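Long-range contacts in alpha-galactosidase (Lactobacillus brevis, PDB 3MI6), which probably hydrolyses terminal, non-reducing alpha-D-galactose residues from alpha-D-galactosides such as galactose oligosaccharides, galactomannans and galactolipids: residues D192-S197 against F232-R237; Q216-L221 against F258-E263. All coordinates share one frame; numbering follows the deposited sequence.

Strand 192-197 comes first along the chain and residues 216-221 follow. Residues 232-237 then return beside 192-197 and close contact 1 over 34 intervening residues. Residues 258-263 come last and pair with 216-221, closing contact 2 over 36. The two loops therefore cross rather than nest. Contact 1 belongs to a nine-stranded antiparallel sheet of the N-terminal beta domain, and contact 2 to a second antiparallel sheet. Their centres lie about 12 Å apart. Met233 and Leu235 pack on Ile262, Met233 also meets Asp260, and Leu193 packs on Gln216. These side chains join the two sheets face to face. Both contacts also touch a second subunit.

Contact 1 of 2, residues D192-S197 against F232-R237; sequences DLIQFS and FMMLAR
The backbone N of Asp192 donates to O of Ala236 at 2.7 Å, with an N-H...O angle of 162°. Ala236 N returns a bond to Asp192 O. Two residues along, Ile194 and Met234 exchange a second such pair of bonds, and the Ile194 N to Met234 O distance is 2.9 Å. Leu193 and Leu235 form the non-hydrogen-bonded pair between them. Past Met234 the next link is indirect: a water accepts from Phe196 N at 2.8 Å and donates to Phe232 O. Met233 and Met234 are both selenomethionine.

Asp192, Ile194, Met234 and Ala236 share one face of the sheet. Asp192 turns its carboxylate to Arg208 on the neighbouring strand 205-210, in a salt bridge through OD2. The methyl CE of Met234 folds against Ile194, 3.6 Å from its CD1, because chi3 of Met234 is bent (-66°). The CD1 of Ile194 also reaches the Ala236 CB at 3.8 Å. The same Met234 CE also sits at the edge of the Phe196 ring, near its plane. The side chains of Phe196 and Phe232 lie side by side, pointing the same way. Their ring planes are 26° apart, yet slid so far that they barely overlap. The closest approach of the two rings is Phe196 CE2 to Phe232 CD2, at 3.7 Å. Helix 305-319 covers Ile194, Phe232 and Met234.

On the other face, Leu193 CD1 meets the CE of Met233 at 3.5 Å, and the two side chains cross at about a right angle. Strand 233-236 also bonds to strand 247-252, through Met233 and Phe250. Antiparallel pairing within a large sheet, backed by a second sheet, is characteristic of the beta-sandwich N-terminal domain of glycoside hydrolase family 36.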
loop_
_atom_site.group_PDB
_atom_site.type_symbol
_atom_site.label_atom_id
_atom_site.label_comp_id
_atom_site.label_asym_id
_atom_site.label_seq_id
_atom_site.Cartn_x
_atom_site.Cartn_y
_atom_site.Cartn_z
ATOM N N ASP D 192 -0.790 -12.431 -6.519
ATOM C CA ASP D 192 -1.085 -11.233 -7.302
ATOM C C ASP D 192 -1.286 -11.782 -8.683
ATOM O O ASP D 192 -0.539 -12.669 -9.095
ATOM C CB ASP D 192 0.104 -10.246 -7.381
ATOM C CG ASP D 192 0.398 -9.532 -6.070
ATOM O OD1 ASP D 192 -0.491 -9.449 -5.195
ATOM O OD2 ASP D 192 1.537 -9.030 -5.918
ATOM N N LEU D 193 -2.275 -11.248 -9.398
ATOM C CA LEU D 193 -2.475 -11.541 -10.816
ATOM C C LEU D 193 -1.693 -10.524 -11.604
ATOM O O LEU D 193 -1.865 -9.321 -11.404
ATOM C CB LEU D 193 -3.957 -11.433 -11.189
ATOM C CG LEU D 193 -4.335 -11.288 -12.663
ATOM C CD1 LEU D 193 -3.821 -12.457 -13.452
ATOM C CD2 LEU D 193 -5.821 -11.180 -12.775
ATOM N N ILE D 194 -0.841 -11.004 -12.498
ATOM C CA ILE D 194 -0.024 -10.146 -13.327
ATOM C C ILE D 194 -0.474 -10.329 -14.771
ATOM O O ILE D 194 -0.438 -11.438 -15.307
ATOM C CB ILE D 194 1.457 -10.510 -13.186
ATOM C CG1 ILE D 194 1.873 -10.397 -11.719
ATOM C CG2 ILE D 194 2.327 -9.612 -14.053
ATOM C CD1 ILE D 194 3.304 -10.862 -11.434
ATOM N N GLN D 195 -0.902 -9.236 -15.401
ATOM C CA GLN D 195 -1.487 -9.284 -16.738
ATOM C C GLN D 195 -0.732 -8.316 -17.608
ATOM O O GLN D 195 0.131 -7.589 -17.132
ATOM C CB GLN D 195 -2.959 -8.890 -16.701
ATOM C CG GLN D 195 -3.150 -7.545 -16.049
ATOM C CD GLN D 195 -4.591 -7.212 -15.818
ATOM O OE1 GLN D 195 -5.198 -7.657 -14.844
ATOM N NE2 GLN D 195 -5.153 -6.400 -16.701
ATOM N N PHE D 196 -1.055 -8.322 -18.893
ATOM C CA PHE D 196 -0.384 -7.453 -19.828
ATOM C C PHE D 196 -1.394 -6.785 -20.745
ATOM O O PHE D 196 -1.825 -7.335 -21.743
ATOM C CB PHE D 196 0.740 -8.208 -20.537
ATOM C CG PHE D 196 1.806 -8.650 -19.598
ATOM C CD1 PHE D 196 2.891 -7.819 -19.318
ATOM C CD2 PHE D 196 1.695 -9.857 -18.925
ATOM C CE1 PHE D 196 3.869 -8.208 -18.418
ATOM C CE2 PHE D 196 2.651 -10.251 -18.023
ATOM C CZ PHE D 196 3.745 -9.430 -17.771
ATOM N N SER D 197 -1.786 -5.586 -20.364
ATOM C CA SER D 197 -2.877 -4.902 -21.001
ATOM C C SER D 197 -2.353 -3.661 -21.701
ATOM O O SER D 197 -1.317 -3.117 -21.311
ATOM C CB SER D 197 -3.885 -4.523 -19.921
ATOM O OG SER D 197 -4.025 -5.606 -19.007
ATOM N N PHE D 232 -0.957 -14.290 -22.136
ATOM C CA PHE D 232 -0.025 -14.662 -21.065
ATOM C C PHE D 232 -0.254 -13.953 -19.724
ATOM O O PHE D 232 -0.408 -12.734 -19.667
ATOM C CB PHE D 232 1.416 -14.416 -21.488
ATOM C CG PHE D 232 2.383 -14.621 -20.387
ATOM C CD1 PHE D 232 2.644 -15.902 -19.917
ATOM C CD2 PHE D 232 3.007 -13.542 -19.785
ATOM C CE1 PHE D 232 3.534 -16.106 -18.867
ATOM C CE2 PHE D 232 3.909 -13.729 -18.743
ATOM C CZ PHE D 232 4.176 -15.014 -18.278
HETATM N N MSE D 233 -0.236 -14.706 -18.636
HETATM C CA MSE D 233 -0.459 -14.108 -17.325
HETATM C C MSE D 233 0.334 -14.857 -16.283
HETATM O O MSE D 233 0.826 -15.951 -16.556
HETATM C CB MSE D 233 -1.931 -14.182 -16.961
HETATM C CG MSE D 233 -2.441 -15.595 -16.853
HETATM SE SE MSE D 233 -4.272 -15.714 -16.202
HETATM C CE MSE D 233 -3.933 -15.830 -14.296
HETATM N N MSE D 234 0.441 -14.280 -15.086
HETATM C CA MSE D 234 1.159 -14.925 -13.992
HETATM C C MSE D 234 0.374 -14.846 -12.707
HETATM O O MSE D 234 -0.432 -13.922 -12.521
HETATM C CB MSE D 234 2.526 -14.292 -13.801
HETATM C CG MSE D 234 3.392 -14.402 -15.030
HETATM SE SE MSE D 234 5.206 -13.713 -14.826
HETATM C CE MSE D 234 4.749 -11.834 -14.570
ATOM N N LEU D 235 0.572 -15.842 -11.842
ATOM C CA LEU D 235 0.139 -15.740 -10.453
ATOM C C LEU D 235 1.383 -15.707 -9.592
ATOM O O LEU D 235 2.063 -16.731 -9.444
ATOM C CB LEU D 235 -0.697 -16.938 -10.028
ATOM C CG LEU D 235 -2.185 -17.055 -10.341
ATOM C CD1 LEU D 235 -2.777 -18.089 -9.398
ATOM C CD2 LEU D 235 -2.883 -15.726 -10.172
ATOM N N ALA D 236 1.702 -14.544 -9.033
ATOM C CA ALA D 236 2.877 -14.450 -8.182
ATOM C C ALA D 236 2.478 -14.426 -6.715
ATOM O O ALA D 236 1.420 -13.899 -6.355
ATOM C CB ALA D 236 3.688 -13.224 -8.534
ATOM N N ARG D 237 3.309 -15.021 -5.866
ATOM C CA ARG D 237 3.178 -14.790 -4.444
ATOM C C ARG D 237 3.483 -13.304 -4.270
ATOM O O ARG D 237 4.151 -12.711 -5.133
ATOM C CB ARG D 237 4.162 -15.664 -3.684
ATOM C CG ARG D 237 3.779 -17.136 -3.663
ATOM C CD ARG D 237 2.474 -17.354 -2.903
ATOM N NE ARG D 237 2.267 -18.755 -2.551
ATOM C CZ ARG D 237 1.125 -19.244 -2.074
ATOM N NH1 ARG D 237 0.077 -18.446 -1.912
ATOM N NH2 ARG D 237 1.029 -20.535 -1.778
HETATM O O HOH W 1 -1.954 -10.805 -19.744
#

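Contact 2 of 2, residues Q216-L221 against F258-E263; sequences QSISSL and FLDAIE
Phe258 lays its ring beside residues 218-220, where the facing strand ends. With CG between the backbone N and the carbonyl carbon (chi1 77°), the Phe258 ring lies next to Ser219 and Ser220. One ring face looks at Ser219 CA, which stands 4.3 Å above the plane of the Phe258 ring and is offset toward the rim. At one side of the ring, Ser220 CB touches CD1 of Phe258 at 3.8 Å. At the other, CG1 of Ile218 approaches Phe258 CE2 at 4.0 Å. The side chains of Ile218 and Phe258 cross obliquely. Ile218 CG1 also meets the CB of Asp260, its cross-strand partner, at 3.8 Å.

The backbones run almost exactly antiparallel, at 176°. Gln216 with Ile262 and Ile218 with Asp260 are hydrogen-bonded pairs, and Ser220 N adds a bond to Phe258 O. This is antiparallel pairing within one sheet of the beta-sandwich N-terminal domain of family 36: strand 270-274 flanks 258-264, while Ser217 pairs with a strand of the second subunit, so the sheet continues across the interface.

The face that carries Ser217, Ser219, Leu259 and Ala261 has mostly small side chains, with Leu259 the exception. Ser217 and Ala261 bring their CB atoms within 3.7 Å. Leu259 reaches across with CD1, 4.0 Å from Ser217 CB. On the Ile218 face, Gln216 CG passes obliquely by Ile262 CB. Ser220 OG bonds to Ala224 O, and its side chain lies about 9 Å from that of Met480, a predicted substrate-binding residue.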
loop_
_atom_site.group_PDB
_atom_site.type_symbol
_atom_site.label_atom_id
_atom_site.label_comp_id
_atom_site.label_asym_id
_atom_site.label_seq_id
_atom_site.Cartn_x
_atom_site.Cartn_y
_atom_site.Cartn_z
ATOM N N GLN D 216 -11.745 -12.285 -11.701
ATOM C CA GLN D 216 -10.856 -11.337 -12.363
ATOM C C GLN D 216 -10.328 -12.070 -13.563
ATOM O O GLN D 216 -9.626 -13.093 -13.443
ATOM C CB GLN D 216 -9.687 -10.904 -11.491
ATOM C CG GLN D 216 -9.044 -12.029 -10.743
ATOM C CD GLN D 216 -9.269 -11.918 -9.255
ATOM O OE1 GLN D 216 -10.013 -12.713 -8.653
ATOM N NE2 GLN D 216 -8.633 -10.910 -8.641
ATOM N N SER D 217 -10.682 -11.554 -14.728
ATOM C CA SER D 217 -10.296 -12.198 -15.947
ATOM C C SER D 217 -9.861 -11.122 -16.923
ATOM O O SER D 217 -10.108 -9.926 -16.706
ATOM C CB SER D 217 -11.497 -12.968 -16.493
ATOM O OG SER D 217 -12.597 -12.096 -16.730
ATOM N N ILE D 218 -9.183 -11.552 -17.979
ATOM C CA ILE D 218 -9.003 -10.731 -19.158
ATOM C C ILE D 218 -9.340 -11.600 -20.366
ATOM O O ILE D 218 -9.161 -12.800 -20.330
ATOM C CB ILE D 218 -7.563 -10.217 -19.268
ATOM C CG1 ILE D 218 -6.614 -11.359 -19.641
ATOM C CG2 ILE D 218 -7.149 -9.550 -17.987
ATOM C CD1 ILE D 218 -5.319 -11.321 -18.880
ATOM N N SER D 219 -9.826 -10.989 -21.436
ATOM C CA SER D 219 -10.350 -11.755 -22.563
ATOM C C SER D 219 -10.269 -11.019 -23.909
ATOM O O SER D 219 -9.890 -9.845 -23.994
ATOM C CB SER D 219 -11.808 -12.172 -22.279
ATOM O OG SER D 219 -12.657 -11.047 -22.042
ATOM N N SER D 220 -10.647 -11.721 -24.965
ATOM C CA SER D 220 -10.749 -11.095 -26.267
ATOM C C SER D 220 -12.005 -11.575 -27.000
ATOM O O SER D 220 -12.304 -12.776 -27.021
ATOM C CB SER D 220 -9.489 -11.401 -27.077
ATOM O OG SER D 220 -9.362 -10.518 -28.169
ATOM N N LEU D 221 -12.744 -10.626 -27.580
ATOM C CA LEU D 221 -13.903 -10.920 -28.418
ATOM C C LEU D 221 -13.666 -10.453 -29.819
ATOM O O LEU D 221 -14.617 -10.242 -30.559
ATOM C CB LEU D 221 -15.116 -10.173 -27.916
ATOM C CG LEU D 221 -15.538 -10.710 -26.569
ATOM C CD1 LEU D 221 -16.524 -9.761 -25.884
ATOM C CD2 LEU D 221 -16.100 -12.102 -26.805
ATOM N N PHE D 258 -9.711 -15.393 -26.704
ATOM C CA PHE D 258 -9.284 -16.142 -25.528
ATOM C C PHE D 258 -9.910 -15.657 -24.223
ATOM O O PHE D 258 -10.434 -14.545 -24.144
ATOM C CB PHE D 258 -7.764 -16.137 -25.413
ATOM C CG PHE D 258 -7.207 -14.860 -24.886
ATOM C CD1 PHE D 258 -6.888 -13.823 -25.743
ATOM C CD2 PHE D 258 -6.994 -14.688 -23.538
ATOM C CE1 PHE D 258 -6.357 -12.641 -25.266
ATOM C CE2 PHE D 258 -6.464 -13.511 -23.062
ATOM C CZ PHE D 258 -6.145 -12.484 -23.936
ATOM N N LEU D 259 -9.848 -16.514 -23.205
ATOM C CA LEU D 259 -10.185 -16.143 -21.823
ATOM C C LEU D 259 -9.097 -16.581 -20.821
ATOM O O LEU D 259 -8.630 -17.703 -20.846
ATOM C CB LEU D 259 -11.547 -16.722 -21.420
ATOM C CG LEU D 259 -11.908 -16.672 -19.937
ATOM C CD1 LEU D 259 -12.379 -15.295 -19.571
ATOM C CD2 LEU D 259 -12.986 -17.687 -19.624
ATOM N N ASP D 260 -8.693 -15.661 -19.963
ATOM C CA ASP D 260 -7.801 -15.941 -18.844
ATOM C C ASP D 260 -8.563 -15.546 -17.612
ATOM O O ASP D 260 -8.788 -14.367 -17.377
ATOM C CB ASP D 260 -6.553 -15.078 -18.922
ATOM C CG ASP D 260 -5.492 -15.665 -19.812
ATOM O OD1 ASP D 260 -5.730 -16.710 -20.461
ATOM O OD2 ASP D 260 -4.399 -15.072 -19.861
ATOM N N ALA D 261 -8.976 -16.523 -16.826
ATOM C CA ALA D 261 -9.914 -16.233 -15.763
ATOM C C ALA D 261 -9.471 -16.848 -14.465
ATOM O O ALA D 261 -9.060 -18.007 -14.411
ATOM C CB ALA D 261 -11.314 -16.689 -16.135
ATOM N N ILE D 262 -9.549 -16.051 -13.411
ATOM C CA ILE D 262 -9.174 -16.499 -12.089
ATOM C C ILE D 262 -10.274 -16.167 -11.115
ATOM O O ILE D 262 -10.628 -15.000 -10.940
ATOM C CB ILE D 262 -7.951 -15.791 -11.615
ATOM C CG1 ILE D 262 -6.834 -16.052 -12.578
ATOM C CG2 ILE D 262 -7.545 -16.320 -10.284
ATOM C CD1 ILE D 262 -5.567 -16.377 -11.844
ATOM N N GLU D 263 -10.794 -17.201 -10.470
ATOM C CA GLU D 263 -11.910 -17.053 -9.554
ATOM C C GLU D 263 -11.466 -17.504 -8.179
ATOM O O GLU D 263 -10.865 -18.562 -8.021
ATOM C CB GLU D 263 -13.108 -17.880 -10.037
ATOM C CG GLU D 263 -14.407 -17.616 -9.293
ATOM C CD GLU D 263 -15.542 -18.496 -9.804
ATOM O OE1 GLU D 263 -15.219 -19.501 -10.492
ATOM O OE2 GLU D 263 -16.737 -18.186 -9.525
#